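Local coordinates for protein urea carboxylase (Thermus thermophilus, PDB 3OEP) that is of unknown function but, as a KipI-KipA homologue with cyclophilin-like domains, is probably not an allophanate hydrolase, at residues E87-V92 with W168-G172. Numbering follows the deposited sequence.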
loop_
_atom_site.group_PDB
_atom_site.type_symbol
_atom_site.label_atom_id
_atom_site.label_comp_id
_atom_site.label_asym_id
_atom_site.label_seq_id
_atom_site.Cartn_x
_atom_site.Cartn_y
_atom_site.Cartn_z
ATOM N N GLU A 87 12.280 24.928 6.104
ATOM C CA GLU A 87 11.834 26.019 5.238
ATOM C C GLU A 87 10.719 26.855 5.879
ATOM O O GLU A 87 10.583 28.030 5.566
ATOM C CB GLU A 87 11.357 25.453 3.892
ATOM C CG GLU A 87 11.047 26.494 2.817
ATOM C CD GLU A 87 10.627 25.865 1.494
ATOM O OE1 GLU A 87 11.229 24.848 1.089
ATOM O OE2 GLU A 87 9.687 26.388 0.856
ATOM N N ASP A 88 9.936 26.248 6.772
ATOM C CA ASP A 88 8.809 26.929 7.422
ATOM C C ASP A 88 9.127 27.492 8.811
ATOM O O ASP A 88 8.256 28.091 9.450
ATOM C CB ASP A 88 7.622 25.971 7.542
ATOM C CG ASP A 88 7.111 25.502 6.197
ATOM O OD1 ASP A 88 7.047 26.332 5.257
ATOM O OD2 ASP A 88 6.765 24.304 6.075
ATOM N N LEU A 89 10.356 27.318 9.281
ATOM C CA LEU A 89 10.695 27.709 10.647
ATOM C C LEU A 89 10.409 29.198 10.909
ATOM O O LEU A 89 9.769 29.536 11.918
ATOM C CB LEU A 89 12.143 27.310 10.985
ATOM C CG LEU A 89 12.648 27.510 12.411
ATOM C CD1 LEU A 89 11.771 26.793 13.401
ATOM C CD2 LEU A 89 14.089 27.014 12.523
ATOM N N PRO A 90 10.835 30.095 9.997
ATOM C CA PRO A 90 10.518 31.511 10.229
ATOM C C PRO A 90 9.016 31.823 10.285
ATOM O O PRO A 90 8.590 32.610 11.132
ATOM C CB PRO A 90 11.178 32.219 9.040
ATOM C CG PRO A 90 12.276 31.316 8.629
ATOM C CD PRO A 90 11.757 29.928 8.857
ATOM N N GLU A 91 8.232 31.209 9.402
ATOM C CA GLU A 91 6.781 31.418 9.371
ATOM C C GLU A 91 6.089 30.842 10.605
ATOM O O GLU A 91 5.166 31.453 11.153
ATOM C CB GLU A 91 6.176 30.785 8.119
ATOM C CG GLU A 91 4.689 31.052 7.949
ATOM C CD GLU A 91 4.078 30.234 6.835
ATOM O OE1 GLU A 91 4.609 30.282 5.703
ATOM O OE2 GLU A 91 3.065 29.547 7.093
ATOM N N VAL A 92 6.509 29.650 11.021
ATOM C CA VAL A 92 5.985 29.056 12.250
ATOM C C VAL A 92 6.236 29.991 13.444
ATOM O O VAL A 92 5.320 30.287 14.215
ATOM C CB VAL A 92 6.611 27.667 12.504
ATOM C CG1 VAL A 92 6.245 27.135 13.884
ATOM C CG2 VAL A 92 6.179 26.692 11.421
ATOM N N TRP A 168 2.461 19.453 6.382
ATOM C CA TRP A 168 2.926 19.778 7.735
ATOM C C TRP A 168 3.992 20.872 7.674
ATOM O O TRP A 168 4.591 21.121 6.622
ATOM C CB TRP A 168 3.420 18.521 8.464
ATOM C CG TRP A 168 2.300 17.627 8.928
ATOM C CD1 TRP A 168 1.018 17.597 8.450
ATOM C CD2 TRP A 168 2.363 16.626 9.955
ATOM N NE1 TRP A 168 0.281 16.652 9.115
ATOM C CE2 TRP A 168 1.081 16.037 10.042
ATOM C CE3 TRP A 168 3.378 16.170 10.805
ATOM C CZ2 TRP A 168 0.788 15.016 10.946
ATOM C CZ3 TRP A 168 3.085 15.153 11.705
ATOM C CH2 TRP A 168 1.798 14.589 11.769
ATOM N N ASN A 169 4.182 21.555 8.801
ATOM C CA ASN A 169 5.080 22.702 8.873
ATOM C C ASN A 169 6.506 22.220 9.122
ATOM O O ASN A 169 6.788 21.616 10.159
ATOM C CB ASN A 169 4.633 23.643 9.990
ATOM C CG ASN A 169 3.226 24.172 9.780
ATOM O OD1 ASN A 169 2.999 25.034 8.929
ATOM N ND2 ASN A 169 2.266 23.659 10.562
ATOM N N LEU A 170 7.394 22.485 8.167
ATOM C CA LEU A 170 8.746 21.916 8.174
ATOM C C LEU A 170 9.701 22.740 9.035
ATOM O O LEU A 170 9.994 23.899 8.722
ATOM C CB LEU A 170 9.294 21.814 6.749
ATOM C CG LEU A 170 8.396 21.147 5.707
ATOM C CD1 LEU A 170 9.157 21.026 4.376
ATOM C CD2 LEU A 170 7.896 19.785 6.172
ATOM N N LEU A 171 10.173 22.131 10.119
ATOM C CA LEU A 171 11.048 22.793 11.085
ATOM C C LEU A 171 12.526 22.445 10.915
ATOM O O LEU A 171 13.394 23.232 11.290
ATOM C CB LEU A 171 10.641 22.421 12.511
ATOM C CG LEU A 171 9.220 22.742 12.946
ATOM C CD1 LEU A 171 9.094 22.570 14.453
ATOM C CD2 LEU A 171 8.844 24.165 12.515
ATOM N N GLY A 172 12.819 21.269 10.377
ATOM C CA GLY A 172 14.201 20.859 10.231
ATOM C C GLY A 172 14.397 19.557 9.499
ATOM O O GLY A 172 13.496 19.069 8.805
HETATM O O HOH W 1 4.163 26.801 7.206
#
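Asp88 lays its carboxylate along the backbone of 168-172, and OD2 accepts a nearly straight hydrogen bond from N of Leu170 at 2.8 Å and lies 3.6 Å from CA of Asn169. The backbone of Asp88 answers: its N donates to O of Leu170 at 3.1 Å. One residue of the loop before the helix thus pairs with both backbone polar groups of one strand residue. Leu89 N also lies 3.5 Å from Leu170 O, but the angle is too poor for a bond. The Asp88 carboxylate has further partners, with OD2 in a salt bridge to Arg142 and OD1 in one to Lys138. Glu87 points its acid end away from the strand, to Arg142.

The first turn of the helix adds apolar contact. Val92 N bonds to Asp88 O at 2.8 Å, which closes this turn. Val92 CG2 touches Leu171 CD2 at 3.8 Å and Asn169 CB at 3.7 Å. Leu89 CD1 meets the same Leu171 CD2 at 4.0 Å. A water gives Asn169 OD1 a bond of 2.7 Å and Glu91 OE2 a weak one of 3.0 Å. Glu91 also pairs with Arg95, while Asn169 ND2 bonds to Val152 O and Pro136 O.

Leu171 and Gly172 both face Val150 in a classic beta bulge. Strand 169-174 belongs to the closed barrel of the cyclophilin-like C and D region, between strands 77-83 and 149-153. The contact fastens the start of helix 89-96 to this strand, and helix 100-108 packs on Leu89 through Val103 and on Leu171 through His107.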